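Local coordinates for protein endonuclease PI-MtuI (Mycobacterium tuberculosis, PDB 2IMZ) that probably excises itself from its RecA host protein by protein splicing and joins the flanking segments, here as the isolated splicing domain, at residues I8-T13 against P28-A33; V22-K27 against W48-T53; H41-V46 against E154-L159. The protein carries 1 engineered substitution. All blocks are in the same frame, centred on the assembly; numbering follows the deposited sequence.

How the interactions relate
The three contacts join separate elements of a largely beta, Hint-type splicing domain to one antiparallel sheet. Interactions 1 and 3 lie close, with centres about 9 Å apart, because strands 30-34 and 40-52 are sheet neighbours; Val-31 N lies 2.9 Å from Arg-43 O, a probable hydrogen bond. Interaction 2 is centred about 16 Å from each of the others, farther along strand 40-52, which it shares with interaction 3. Along the chain, interaction 2 alternates with both of the others, whereas interaction 1 closes before interaction 3 opens. The N-terminal turn meets strand 30-34, the helix end and zinc-binding loop meet its neighbour 40-52, and interactions 2 and 3 also touch the second subunit.

Interaction 1 of 3, residues I8-T13 against P28-A33; sequences IFDPVT and PIHVVA
Asp-10 OD2 is gripped by the backbone N-H of His-30 and by a water. The bond from His-30 N to Asp-10 OD2 is 2.9 Å long and nearly straight, with 169° at the hydrogen, although its donor stands well above the carboxylate plane. The water donates to OD2 and also pairs with His-30 ND1 in the plane of the imidazole, which ties this oxygen to both the main chain and the ring of one residue. The second oxygen serves its own segment: Asp-10 OD1 accepts from Val-12 N at 2.8 Å, nearly in line with its C-O bond, and from Thr-13 N at 3.2 Å, from above the plane. These bonds define an Asx turn and an Asx motif. CG lies anti to the backbone N (chi1 179°), beside the carbonyl carbon; three backbone donors and the water hold the carboxylate.

The turn follows strand 7-9 near the start of the Hint-type splicing domain. The direction from CA 8 to CA 12 is 94° from that of CA 29 to CA 32, and no backbone-to-backbone hydrogen bond joins the segments. Strand 30-34 instead bonds to strand 40-52, as with Val-31 and Arg-43. A second water bridges the crossing, donating to Phe-9 O and accepting from Val-32 N.

Apolar groups fill in around these polar links. Val-12 CG2 sits over one face of the His-30 ring, 4.0 Å from its centroid, a CH-pi contact. Pro-11 CD presses on the backbone, 3.5 Å from Val-31 C. One methyl, Val-32 CG2, meets both Pro-11 CB and Phe-9 CD2, each at 3.7 Å. Ile-8 CG2 approaches Val-31 CG1 to 3.8 Å, and the Ile-8 side chain crosses that of Ile-29 at about a right angle.

Interaction 2 of 3, residues V22-K27 against W48-T53; sequences VVDGRK and WFDQGT
Trp-48 meets the end of the helix at Arg-26 and Lys-27, both with its ring face and with its N-H. Its CG lies anti to the carbonyl carbon, beside the backbone N (chi1 -55°). The hydrogen bond across the contact runs from Trp-48 NE1 to Lys-27 O, 3.0 Å with 153° at the hydrogen. The acceptor lies in the indole plane, while the donor stands above the plane of the carbonyl.

Over the indole face lies the backbone of Arg-26. Its CA sits 3.4 Å from the centroid of the five-membered ring of Trp-48, only 6° off the normal, a close CH-pi contact. The peptide follows the same face, with Arg-26 C 3.4 Å from Trp-48 CE2. Arg-26 adopts positive phi in a Schellman motif, closed by Lys-27 N to Val-22 O and Arg-26 N to Val-23 O.

Among the apolar contacts, Val-22 CG1 approaches the ring edge in plane, 3.9 Å from Trp-48 CD1, and Val-23 CG1 lies 4.2 Å from Trp-48 CB. Val-23 CG1 also packs on the strand backbone, 3.8 Å from Phe-49 C.

Two carboxylates come close at the exposed margin: Asp-24 OD1 and Asp-50 OD2 are 4.5 Å apart, and one water donating to both probably eases their repulsion. Asp-50 OD1 accepts from Gly-52 N in an Asx turn.

The contact thus lays the C-terminal end of helix 19-24 against strand 40-52 of the Hint-type splicing domain, whose sheet partner, strand 134-153, bonds to Phe-49 through Asp-150; the Phe-49 side chain packs on Lys-74 of the second subunit.

Interaction 3 of 3, residues H41-V46 against E154-L159; sequences HARPVV and EELHTL. With ZN (zinc ion), chain C.
Arg-43 lies under Leu-156, whose CD1 methyl sits over one face of the guanidinium, 4.1 Å above its plane and displaced toward the rim. The arginine chain bends at chi2 (-68°), which places CD 3.6 Å from Glu-154 O. Beyond that bend, the flat end is held at its edge. Glu-155 OE1 accepts from Arg-43 NE at 2.7 Å and from Arg-43 NH2 at 2.8 Å, a side-on salt bridge in which both nitrogens converge on one oxygen. The guanidinium and carboxylate planes are 23° apart, close to coplanar. On another side, Arg-43 NH1 donates to Ala-42 O at 3.0 Å, again in the guanidinium plane, so donors on three nitrogens fix the rotation of the group.

The loop that receives this arginine links strands 134-153 and 159-161 of the Hint-type splicing domain. Leu-156 N bonds back to Glu-154 O around Glu-155, whose positive phi and negative psi fit a classic gamma turn. The reversal sends the Glu-155 and Leu-156 side chains toward strand 40-52. Farther round, His-157 ND1 binds zinc at 2.0 Å, together with Glu-152 and with His-167 of the second subunit, so the loop also reaches the dimer interface; the modified residue at position 168 belongs to the zinc site as well.

At the other end of the contact, Glu-154 N donates to Pro-44 O at 3.0 Å with 168° at the hydrogen, prolonging the strand pairing by one bond beyond Val-46 and Glu-152. The extended Glu-154 side chain crosses the Pro-44 ring obliquely near CG, while its CB meets Val-46 CG1 at 3.9 Å.

Interaction 1 of 3, residues I8-T13 against P28-A33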
ATOM      1  N   ILE A   8      13.086   1.085 -11.290  1.00 10.58           N
ATOM      2  CA  ILE A   8      13.268   1.188  -9.844  1.00 12.60           C
ATOM      3  C   ILE A   8      14.750   1.278  -9.500  1.00 11.65           C
ATOM      4  O   ILE A   8      15.526   0.383  -9.832  1.00 13.20           O
ATOM      5  CB  ILE A   8      12.693  -0.050  -9.123  1.00 10.42           C
ATOM      6  CG1 ILE A   8      11.243  -0.290  -9.552  1.00 15.09           C
ATOM      7  CG2 ILE A   8      12.780   0.143  -7.610  1.00 13.57           C
ATOM      8  CD1 ILE A   8      10.311   0.848  -9.235  1.00 16.76           C
ATOM      9  N   PHE A   9      15.128   2.359  -8.829  1.00 11.62           N
ATOM     10  CA  PHE A   9      16.513   2.600  -8.437  1.00 11.83           C
ATOM     11  C   PHE A   9      16.884   1.928  -7.115  1.00 12.06           C
ATOM     12  O   PHE A   9      16.191   2.095  -6.117  1.00 11.85           O
ATOM     13  CB  PHE A   9      16.734   4.115  -8.330  1.00 13.75           C
ATOM     14  CG  PHE A   9      18.085   4.514  -7.786  1.00 14.16           C
ATOM     15  CD1 PHE A   9      19.256   4.050  -8.372  1.00 14.72           C
ATOM     16  CD2 PHE A   9      18.177   5.412  -6.725  1.00 14.06           C
ATOM     17  CE1 PHE A   9      20.504   4.482  -7.911  1.00 14.60           C
ATOM     18  CE2 PHE A   9      19.418   5.848  -6.259  1.00 12.94           C
ATOM     19  CZ  PHE A   9      20.582   5.382  -6.854  1.00 14.01           C
ATOM     20  N   ASP A  10      17.975   1.160  -7.125  1.00 11.78           N
ATOM     21  CA  ASP A  10      18.471   0.497  -5.917  1.00 13.66           C
ATOM     22  C   ASP A  10      19.630   1.387  -5.465  1.00 14.06           C
ATOM     23  O   ASP A  10      20.700   1.375  -6.072  1.00 15.15           O
ATOM     24  CB  ASP A  10      18.989  -0.910  -6.236  1.00 14.51           C
ATOM     25  CG  ASP A  10      19.526  -1.624  -5.005  1.00 14.03           C
ATOM     26  OD1 ASP A  10      20.112  -0.945  -4.140  1.00 14.92           O
ATOM     27  OD2 ASP A  10      19.379  -2.863  -4.907  1.00 14.21           O
ATOM     28  N   PRO A  11      19.424   2.178  -4.399  1.00 14.06           N
ATOM     29  CA  PRO A  11      20.444   3.089  -3.872  1.00 14.22           C
ATOM     30  C   PRO A  11      21.699   2.439  -3.310  1.00 16.36           C
ATOM     31  O   PRO A  11      22.731   3.099  -3.162  1.00 17.07           O
ATOM     32  CB  PRO A  11      19.680   3.873  -2.813  1.00 14.63           C
ATOM     33  CG  PRO A  11      18.742   2.842  -2.275  1.00 14.85           C
ATOM     34  CD  PRO A  11      18.221   2.201  -3.544  1.00 12.01           C
ATOM     35  N   VAL A  12      21.614   1.151  -3.002  1.00 15.23           N
ATOM     36  CA  VAL A  12      22.755   0.433  -2.449  1.00 17.40           C
ATOM     37  C   VAL A  12      23.762   0.040  -3.528  1.00 18.66           C
ATOM     38  O   VAL A  12      24.967   0.256  -3.376  1.00 21.29           O
ATOM     39  CB  VAL A  12      22.297  -0.832  -1.708  1.00 17.39           C
ATOM     40  CG1 VAL A  12      23.512  -1.599  -1.179  1.00 17.94           C
ATOM     41  CG2 VAL A  12      21.373  -0.452  -0.569  1.00 16.43           C
ATOM     42  N   THR A  13      23.262  -0.534  -4.615  1.00 17.32           N
ATOM     43  CA  THR A  13      24.104  -0.967  -5.721  1.00 17.83           C
ATOM     44  C   THR A  13      24.252   0.105  -6.792  1.00 18.91           C
ATOM     45  O   THR A  13      25.223   0.103  -7.552  1.00 18.58           O
ATOM     46  CB  THR A  13      23.529  -2.220  -6.396  1.00 18.53           C
ATOM     47  OG1 THR A  13      22.232  -1.918  -6.927  1.00 17.61           O
ATOM     48  CG2 THR A  13      23.405  -3.356  -5.394  1.00 18.94           C
ATOM     49  N   PRO A  28      15.472  -9.487  -4.241  1.00 16.33           N
ATOM     50  CA  PRO A  28      15.443  -8.726  -2.989  1.00 17.11           C
ATOM     51  C   PRO A  28      16.303  -7.467  -3.096  1.00 16.62           C
ATOM     52  O   PRO A  28      17.223  -7.260  -2.303  1.00 17.89           O
ATOM     53  CB  PRO A  28      16.007  -9.718  -1.985  1.00 18.29           C
ATOM     54  CG  PRO A  28      17.061 -10.401  -2.792  1.00 17.02           C
ATOM     55  CD  PRO A  28      16.348 -10.666  -4.108  1.00 18.47           C
ATOM     56  N   ILE A  29      16.010  -6.639  -4.093  1.00 15.83           N
ATOM     57  CA  ILE A  29      16.756  -5.404  -4.288  1.00 14.87           C
ATOM     58  C   ILE A  29      16.399  -4.422  -3.183  1.00 13.99           C
ATOM     59  O   ILE A  29      15.447  -4.639  -2.432  1.00 15.17           O
ATOM     60  CB  ILE A  29      16.395  -4.721  -5.632  1.00 14.28           C
ATOM     61  CG1 ILE A  29      14.933  -4.260  -5.609  1.00 13.23           C
ATOM     62  CG2 ILE A  29      16.647  -5.673  -6.793  1.00 16.24           C
ATOM     63  CD1 ILE A  29      14.567  -3.320  -6.751  1.00 12.33           C
ATOM     64  N   HIS A  30      17.189  -3.362  -3.064  1.00 12.10           N
ATOM     65  CA  HIS A  30      16.900  -2.308  -2.104  1.00 12.44           C
ATOM     66  C   HIS A  30      16.301  -1.181  -2.930  1.00 11.49           C
ATOM     67  O   HIS A  30      16.542  -1.094  -4.137  1.00 12.29           O
ATOM     68  CB  HIS A  30      18.166  -1.798  -1.412  1.00 14.90           C
ATOM     69  CG  HIS A  30      18.619  -2.659  -0.278  1.00 16.82           C
ATOM     70  ND1 HIS A  30      19.397  -3.783  -0.459  1.00 19.33           N
ATOM     71  CD2 HIS A  30      18.372  -2.581   1.051  1.00 17.98           C
ATOM     72  CE1 HIS A  30      19.607  -4.361   0.711  1.00 18.95           C
ATOM     73  NE2 HIS A  30      18.996  -3.652   1.643  1.00 17.61           N
ATOM     74  N   VAL A  31      15.510  -0.334  -2.285  1.00 11.02           N
ATOM     75  CA  VAL A  31      14.896   0.797  -2.969  1.00 10.55           C
ATOM     76  C   VAL A  31      15.082   2.026  -2.105  1.00 11.66           C
ATOM     77  O   VAL A  31      15.504   1.929  -0.951  1.00 13.01           O
ATOM     78  CB  VAL A  31      13.370   0.604  -3.162  1.00 11.70           C
ATOM     79  CG1 VAL A  31      13.094  -0.660  -3.941  1.00 12.60           C
ATOM     80  CG2 VAL A  31      12.670   0.575  -1.803  1.00 12.41           C
ATOM     81  N   VAL A  32      14.786   3.186  -2.676  1.00 11.20           N
ATOM     82  CA  VAL A  32      14.842   4.428  -1.921  1.00 11.36           C
ATOM     83  C   VAL A  32      13.440   4.525  -1.332  1.00 11.98           C
ATOM     84  O   VAL A  32      12.456   4.603  -2.072  1.00 11.95           O
ATOM     85  CB  VAL A  32      15.076   5.653  -2.826  1.00 10.65           C
ATOM     86  CG1 VAL A  32      14.981   6.931  -1.989  1.00 12.66           C
ATOM     87  CG2 VAL A  32      16.433   5.559  -3.499  1.00 11.53           C
ATOM     88  N   ALA A  33      13.346   4.493  -0.007  1.00 10.70           N
ATOM     89  CA  ALA A  33      12.055   4.571   0.663  1.00 11.96           C
ATOM     90  C   ALA A  33      11.973   5.818   1.525  1.00 12.36           C
ATOM     91  O   ALA A  33      12.949   6.208   2.163  1.00 13.71           O
ATOM     92  CB  ALA A  33      11.837   3.326   1.523  1.00 12.13           C
TER
HETATM   93  O   HOH W   1      13.773   3.115  -5.475  1.00 11.62           O
HETATM   94  O   HOH W   2      20.819  -4.210  -2.816  1.00 18.12           O

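Interaction 2 of 3, residues V22-K27 against W48-T53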
ATOM      1  N   VAL A  22      12.219  -7.555 -11.562  1.00 13.01           N
ATOM      2  CA  VAL A  22      12.306  -7.689 -10.118  1.00 12.04           C
ATOM      3  C   VAL A  22      11.261  -8.688  -9.633  1.00 12.48           C
ATOM      4  O   VAL A  22      11.547  -9.532  -8.786  1.00 12.54           O
ATOM      5  CB  VAL A  22      12.075  -6.329  -9.422  1.00 12.08           C
ATOM      6  CG1 VAL A  22      12.113  -6.491  -7.916  1.00 11.45           C
ATOM      7  CG2 VAL A  22      13.145  -5.343  -9.862  1.00 13.39           C
ATOM      8  N   VAL A  23      10.053  -8.595 -10.179  1.00 12.57           N
ATOM      9  CA  VAL A  23       8.976  -9.503  -9.786  1.00 13.97           C
ATOM     10  C   VAL A  23       9.171 -10.919 -10.335  1.00 15.20           C
ATOM     11  O   VAL A  23       9.004 -11.898  -9.599  1.00 14.95           O
ATOM     12  CB  VAL A  23       7.597  -8.962 -10.241  1.00 14.83           C
ATOM     13  CG1 VAL A  23       6.519 -10.021 -10.025  1.00 16.02           C
ATOM     14  CG2 VAL A  23       7.251  -7.705  -9.446  1.00 14.10           C
ATOM     15  N   ASP A  24       9.525 -11.036 -11.612  1.00 16.49           N
ATOM     16  CA  ASP A  24       9.726 -12.355 -12.219  1.00 19.70           C
ATOM     17  C   ASP A  24      10.837 -13.138 -11.525  1.00 18.55           C
ATOM     18  O   ASP A  24      10.774 -14.367 -11.428  1.00 20.02           O
ATOM     19  CB  ASP A  24      10.055 -12.237 -13.711  1.00 22.46           C
ATOM     20  CG  ASP A  24       8.922 -11.629 -14.519  1.00 28.19           C
ATOM     21  OD1 ASP A  24       7.743 -11.824 -14.154  1.00 32.64           O
ATOM     22  OD2 ASP A  24       9.214 -10.963 -15.536  1.00 32.85           O
ATOM     23  N   GLY A  25      11.853 -12.431 -11.039  1.00 16.25           N
ATOM     24  CA  GLY A  25      12.946 -13.104 -10.361  1.00 16.35           C
ATOM     25  C   GLY A  25      12.901 -12.992  -8.849  1.00 15.75           C
ATOM     26  O   GLY A  25      13.804 -13.469  -8.166  1.00 16.20           O
ATOM     27  N   ARG A  26      11.853 -12.363  -8.321  1.00 15.58           N
ATOM     28  CA  ARG A  26      11.712 -12.173  -6.883  1.00 14.52           C
ATOM     29  C   ARG A  26      13.038 -11.684  -6.311  1.00 15.32           C
ATOM     30  O   ARG A  26      13.550 -12.220  -5.329  1.00 15.12           O
ATOM     31  CB  ARG A  26      11.276 -13.483  -6.215  1.00 15.70           C
ATOM     32  CG  ARG A  26       9.960 -14.010  -6.769  1.00 17.95           C
ATOM     33  CD  ARG A  26       9.391 -15.157  -5.953  1.00 22.14           C
ATOM     34  NE  ARG A  26       8.103 -15.579  -6.497  1.00 26.56           N
ATOM     35  CZ  ARG A  26       7.300 -16.470  -5.924  1.00 28.88           C
ATOM     36  NH1 ARG A  26       7.646 -17.043  -4.779  1.00 29.43           N
ATOM     37  NH2 ARG A  26       6.145 -16.786  -6.496  1.00 30.92           N
ATOM     38  N   LYS A  27      13.581 -10.645  -6.942  1.00 14.97           N
ATOM     39  CA  LYS A  27      14.855 -10.065  -6.537  1.00 16.35           C
ATOM     40  C   LYS A  27      14.712  -9.184  -5.304  1.00 16.62           C
ATOM     41  O   LYS A  27      13.924  -8.238  -5.297  1.00 15.21           O
ATOM     42  CB  LYS A  27      15.442  -9.233  -7.683  1.00 17.49           C
ATOM     43  CG  LYS A  27      15.563  -9.982  -8.998  1.00 22.47           C
ATOM     44  CD  LYS A  27      16.226  -9.119 -10.059  1.00 22.63           C
ATOM     45  CE  LYS A  27      16.325  -9.851 -11.388  1.00 25.42           C
ATOM     46  NZ  LYS A  27      17.062  -9.056 -12.417  1.00 25.64           N
ATOM     47  N   TRP A  48       6.684  -9.681  -3.814  1.00 16.04           N
ATOM     48  CA  TRP A  48       6.591  -9.396  -5.246  1.00 15.12           C
ATOM     49  C   TRP A  48       5.211  -9.770  -5.777  1.00 16.04           C
ATOM     50  O   TRP A  48       4.713 -10.865  -5.505  1.00 15.61           O
ATOM     51  CB  TRP A  48       7.654 -10.208  -5.994  1.00 13.89           C
ATOM     52  CG  TRP A  48       9.037  -9.984  -5.482  1.00 14.38           C
ATOM     53  CD1 TRP A  48       9.950  -9.084  -5.949  1.00 11.77           C
ATOM     54  CD2 TRP A  48       9.646 -10.625  -4.355  1.00 14.75           C
ATOM     55  NE1 TRP A  48      11.088  -9.121  -5.183  1.00 12.38           N
ATOM     56  CE2 TRP A  48      10.929 -10.058  -4.196  1.00 14.64           C
ATOM     57  CE3 TRP A  48       9.229 -11.622  -3.461  1.00 17.19           C
ATOM     58  CZ2 TRP A  48      11.805 -10.454  -3.178  1.00 17.33           C
ATOM     59  CZ3 TRP A  48      10.099 -12.017  -2.446  1.00 16.49           C
ATOM     60  CH2 TRP A  48      11.374 -11.432  -2.315  1.00 17.88           C
ATOM     61  N   PHE A  49       4.601  -8.877  -6.553  1.00 16.04           N
ATOM     62  CA  PHE A  49       3.278  -9.157  -7.099  1.00 16.68           C
ATOM     63  C   PHE A  49       3.129  -8.898  -8.594  1.00 16.43           C
ATOM     64  O   PHE A  49       3.478  -7.826  -9.090  1.00 15.22           O
ATOM     65  CB  PHE A  49       2.213  -8.346  -6.353  1.00 18.25           C
ATOM     66  CG  PHE A  49       2.296  -8.464  -4.859  1.00 19.73           C
ATOM     67  CD1 PHE A  49       3.156  -7.646  -4.132  1.00 21.91           C
ATOM     68  CD2 PHE A  49       1.540  -9.415  -4.182  1.00 21.64           C
ATOM     69  CE1 PHE A  49       3.262  -7.775  -2.745  1.00 22.48           C
ATOM     70  CE2 PHE A  49       1.637  -9.553  -2.795  1.00 21.95           C
ATOM     71  CZ  PHE A  49       2.503  -8.729  -2.078  1.00 22.57           C
ATOM     72  N   ASP A  50       2.631  -9.903  -9.310  1.00 17.86           N
ATOM     73  CA  ASP A  50       2.368  -9.784 -10.742  1.00 19.41           C
ATOM     74  C   ASP A  50       0.868  -9.514 -10.747  1.00 20.01           C
ATOM     75  O   ASP A  50       0.069 -10.417 -10.504  1.00 19.94           O
ATOM     76  CB  ASP A  50       2.669 -11.096 -11.468  1.00 20.77           C
ATOM     77  CG  ASP A  50       2.456 -10.995 -12.967  1.00 21.91           C
ATOM     78  OD1 ASP A  50       1.445 -10.395 -13.390  1.00 22.95           O
ATOM     79  OD2 ASP A  50       3.293 -11.524 -13.727  1.00 25.12           O
ATOM     80  N   GLN A  51       0.494  -8.270 -11.021  1.00 21.00           N
ATOM     81  CA  GLN A  51      -0.900  -7.851 -10.988  1.00 21.70           C
ATOM     82  C   GLN A  51      -1.724  -7.998 -12.262  1.00 21.85           C
ATOM     83  O   GLN A  51      -2.880  -7.573 -12.301  1.00 22.86           O
ATOM     84  CB  GLN A  51      -0.964  -6.401 -10.507  1.00 21.82           C
ATOM     85  CG  GLN A  51      -0.168  -6.139  -9.233  1.00 21.04           C
ATOM     86  CD  GLN A  51      -0.748  -6.836  -8.016  1.00 21.63           C
ATOM     87  OE1 GLN A  51      -1.088  -6.191  -7.023  1.00 25.28           O
ATOM     88  NE2 GLN A  51      -0.861  -8.155  -8.084  1.00 21.72           N
ATOM     89  N   GLY A  52      -1.139  -8.593 -13.297  1.00 22.32           N
ATOM     90  CA  GLY A  52      -1.862  -8.775 -14.543  1.00 24.15           C
ATOM     91  C   GLY A  52      -2.005  -7.502 -15.357  1.00 24.92           C
ATOM     92  O   GLY A  52      -1.475  -6.454 -14.989  1.00 25.42           O
ATOM     93  N   THR A  53      -2.734  -7.591 -16.466  1.00 25.59           N
ATOM     94  CA  THR A  53      -2.939  -6.440 -17.336  1.00 24.50           C
ATOM     95  C   THR A  53      -4.044  -5.529 -16.825  1.00 24.45           C
ATOM     96  O   THR A  53      -5.150  -5.980 -16.519  1.00 23.43           O
ATOM     97  CB  THR A  53      -3.282  -6.885 -18.768  1.00 24.89           C
ATOM     98  OG1 THR A  53      -2.203  -7.667 -19.291  1.00 25.73           O
ATOM     99  CG2 THR A  53      -3.499  -5.673 -19.663  1.00 26.24           C
TER
HETATM  100  O   HOH W   3       5.617 -12.511 -12.847  1.00 40.91           O

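Interaction 3 of 3, residues H41-V46 against E154-L159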
ATOM      1  N   HIS A  41      15.570   6.365   3.121  1.00 15.11           N
ATOM      2  CA  HIS A  41      16.361   5.238   3.603  1.00 15.29           C
ATOM      3  C   HIS A  41      16.362   4.077   2.627  1.00 15.00           C
ATOM      4  O   HIS A  41      15.418   3.895   1.860  1.00 14.17           O
ATOM      5  CB  HIS A  41      15.796   4.730   4.932  1.00 16.78           C
ATOM      6  CG  HIS A  41      15.615   5.796   5.963  1.00 17.62           C
ATOM      7  ND1 HIS A  41      14.623   6.750   5.883  1.00 20.34           N
ATOM      8  CD2 HIS A  41      16.309   6.068   7.093  1.00 17.45           C
ATOM      9  CE1 HIS A  41      14.713   7.562   6.920  1.00 17.02           C
ATOM     10  NE2 HIS A  41      15.729   7.171   7.668  1.00 20.68           N
ATOM     11  N   ALA A  42      17.423   3.281   2.666  1.00 13.12           N
ATOM     12  CA  ALA A  42      17.500   2.112   1.805  1.00 13.73           C
ATOM     13  C   ALA A  42      16.729   1.001   2.510  1.00 13.81           C
ATOM     14  O   ALA A  42      17.016   0.668   3.659  1.00 15.10           O
ATOM     15  CB  ALA A  42      18.952   1.696   1.599  1.00 13.77           C
ATOM     16  N   ARG A  43      15.742   0.436   1.830  1.00 14.30           N
ATOM     17  CA  ARG A  43      14.950  -0.639   2.410  1.00 15.78           C
ATOM     18  C   ARG A  43      14.794  -1.750   1.380  1.00 14.87           C
ATOM     19  O   ARG A  43      14.653  -1.492   0.185  1.00 14.90           O
ATOM     20  CB  ARG A  43      13.581  -0.109   2.860  1.00 15.36           C
ATOM     21  CG  ARG A  43      13.626   0.739   4.137  1.00 16.09           C
ATOM     22  CD  ARG A  43      14.004  -0.114   5.353  1.00 17.41           C
ATOM     23  NE  ARG A  43      13.989   0.633   6.611  1.00 18.04           N
ATOM     24  CZ  ARG A  43      14.978   1.413   7.044  1.00 19.15           C
ATOM     25  NH1 ARG A  43      16.081   1.561   6.324  1.00 18.41           N
ATOM     26  NH2 ARG A  43      14.868   2.037   8.211  1.00 19.09           N
ATOM     27  N   PRO A  44      14.828  -3.010   1.833  1.00 14.76           N
ATOM     28  CA  PRO A  44      14.699  -4.165   0.945  1.00 14.65           C
ATOM     29  C   PRO A  44      13.279  -4.543   0.538  1.00 14.58           C
ATOM     30  O   PRO A  44      12.326  -4.357   1.298  1.00 13.24           O
ATOM     31  CB  PRO A  44      15.369  -5.276   1.748  1.00 17.01           C
ATOM     32  CG  PRO A  44      14.948  -4.951   3.138  1.00 17.38           C
ATOM     33  CD  PRO A  44      15.151  -3.443   3.208  1.00 16.68           C
ATOM     34  N   VAL A  45      13.150  -5.066  -0.677  1.00 13.41           N
ATOM     35  CA  VAL A  45      11.869  -5.528  -1.187  1.00 13.83           C
ATOM     36  C   VAL A  45      11.678  -6.898  -0.541  1.00 15.85           C
ATOM     37  O   VAL A  45      12.600  -7.717  -0.550  1.00 16.52           O
ATOM     38  CB  VAL A  45      11.902  -5.677  -2.721  1.00 11.97           C
ATOM     39  CG1 VAL A  45      10.615  -6.329  -3.221  1.00 11.62           C
ATOM     40  CG2 VAL A  45      12.077  -4.301  -3.362  1.00 13.42           C
ATOM     41  N   VAL A  46      10.498  -7.136   0.026  1.00 16.39           N
ATOM     42  CA  VAL A  46      10.216  -8.400   0.699  1.00 16.62           C
ATOM     43  C   VAL A  46       9.076  -9.211   0.085  1.00 17.26           C
ATOM     44  O   VAL A  46       8.895 -10.383   0.420  1.00 18.37           O
ATOM     45  CB  VAL A  46       9.925  -8.161   2.196  1.00 16.58           C
ATOM     46  CG1 VAL A  46      11.186  -7.655   2.884  1.00 17.15           C
ATOM     47  CG2 VAL A  46       8.799  -7.153   2.362  1.00 15.59           C
ATOM     48  N   GLU A 154      10.068  -3.394   2.960  1.00 15.05           N
ATOM     49  CA  GLU A 154      10.106  -3.540   4.406  1.00 16.82           C
ATOM     50  C   GLU A 154       9.991  -2.230   5.181  1.00 16.80           C
ATOM     51  O   GLU A 154      10.603  -1.219   4.825  1.00 14.68           O
ATOM     52  CB  GLU A 154      11.390  -4.256   4.817  1.00 20.81           C
ATOM     53  CG  GLU A 154      11.611  -4.304   6.316  1.00 26.20           C
ATOM     54  CD  GLU A 154      12.979  -4.836   6.672  1.00 29.65           C
ATOM     55  OE1 GLU A 154      13.212  -6.044   6.479  1.00 31.08           O
ATOM     56  OE2 GLU A 154      13.824  -4.040   7.134  1.00 35.10           O
ATOM     57  N   GLU A 155       9.182  -2.278   6.237  1.00 14.75           N
ATOM     58  CA  GLU A 155       8.952  -1.170   7.163  1.00 14.93           C
ATOM     59  C   GLU A 155       8.299   0.129   6.682  1.00 15.91           C
ATOM     60  O   GLU A 155       7.253   0.526   7.200  1.00 15.31           O
ATOM     61  CB  GLU A 155      10.270  -0.823   7.881  1.00 17.59           C
ATOM     62  CG  GLU A 155      10.141   0.315   8.902  1.00 17.68           C
ATOM     63  CD  GLU A 155      11.463   0.699   9.553  1.00 23.27           C
ATOM     64  OE1 GLU A 155      12.486   0.782   8.844  1.00 23.29           O
ATOM     65  OE2 GLU A 155      11.476   0.941  10.780  1.00 25.66           O
ATOM     66  N   LEU A 156       8.903   0.789   5.699  1.00 13.52           N
ATOM     67  CA  LEU A 156       8.396   2.077   5.242  1.00 13.90           C
ATOM     68  C   LEU A 156       7.252   2.094   4.234  1.00 13.66           C
ATOM     69  O   LEU A 156       6.576   3.110   4.093  1.00 12.50           O
ATOM     70  CB  LEU A 156       9.566   2.923   4.740  1.00 13.09           C
ATOM     71  CG  LEU A 156      10.636   3.103   5.828  1.00 15.96           C
ATOM     72  CD1 LEU A 156      11.793   3.942   5.300  1.00 13.87           C
ATOM     73  CD2 LEU A 156      10.010   3.772   7.046  1.00 14.67           C
ATOM     74  N   HIS A 157       7.039   0.987   3.533  1.00 13.19           N
ATOM     75  CA  HIS A 157       5.931   0.895   2.588  1.00 12.86           C
ATOM     76  C   HIS A 157       5.894   1.925   1.468  1.00 12.99           C
ATOM     77  O   HIS A 157       4.819   2.282   0.984  1.00 12.11           O
ATOM     78  CB  HIS A 157       4.607   0.938   3.358  1.00 15.32           C
ATOM     79  CG  HIS A 157       4.353  -0.289   4.175  1.00 14.93           C
ATOM     80  ND1 HIS A 157       3.874  -1.458   3.626  1.00 15.12           N
ATOM     81  CD2 HIS A 157       4.566  -0.548   5.489  1.00 17.74           C
ATOM     82  CE1 HIS A 157       3.805  -2.387   4.566  1.00 14.92           C
ATOM     83  NE2 HIS A 157       4.221  -1.860   5.704  1.00 16.33           N
ATOM     84  N   THR A 158       7.062   2.405   1.059  1.00 10.73           N
ATOM     85  CA  THR A 158       7.150   3.367  -0.036  1.00 11.79           C
ATOM     86  C   THR A 158       8.400   3.040  -0.851  1.00 10.33           C
ATOM     87  O   THR A 158       9.263   2.287  -0.403  1.00  9.80           O
ATOM     88  CB  THR A 158       7.256   4.831   0.472  1.00 11.46           C
ATOM     89  OG1 THR A 158       8.461   4.996   1.232  1.00 13.19           O
ATOM     90  CG2 THR A 158       6.058   5.191   1.342  1.00 12.22           C
ATOM     91  N   LEU A 159       8.485   3.590  -2.055  1.00 11.11           N
ATOM     92  CA  LEU A 159       9.649   3.358  -2.906  1.00 12.25           C
ATOM     93  C   LEU A 159       9.682   4.365  -4.037  1.00 10.59           C
ATOM     94  O   LEU A 159       8.666   4.968  -4.379  1.00 10.70           O
ATOM     95  CB  LEU A 159       9.635   1.950  -3.510  1.00 12.99           C
ATOM     96  CG  LEU A 159       8.621   1.710  -4.633  1.00 12.94           C
ATOM     97  CD1 LEU A 159       9.088   0.573  -5.533  1.00 15.93           C
ATOM     98  CD2 LEU A 159       7.269   1.411  -4.019  1.00 16.36           C
TER
HETATM   99 ZN    ZN C 501       3.176  -1.963   1.863  1.00 15.40          ZN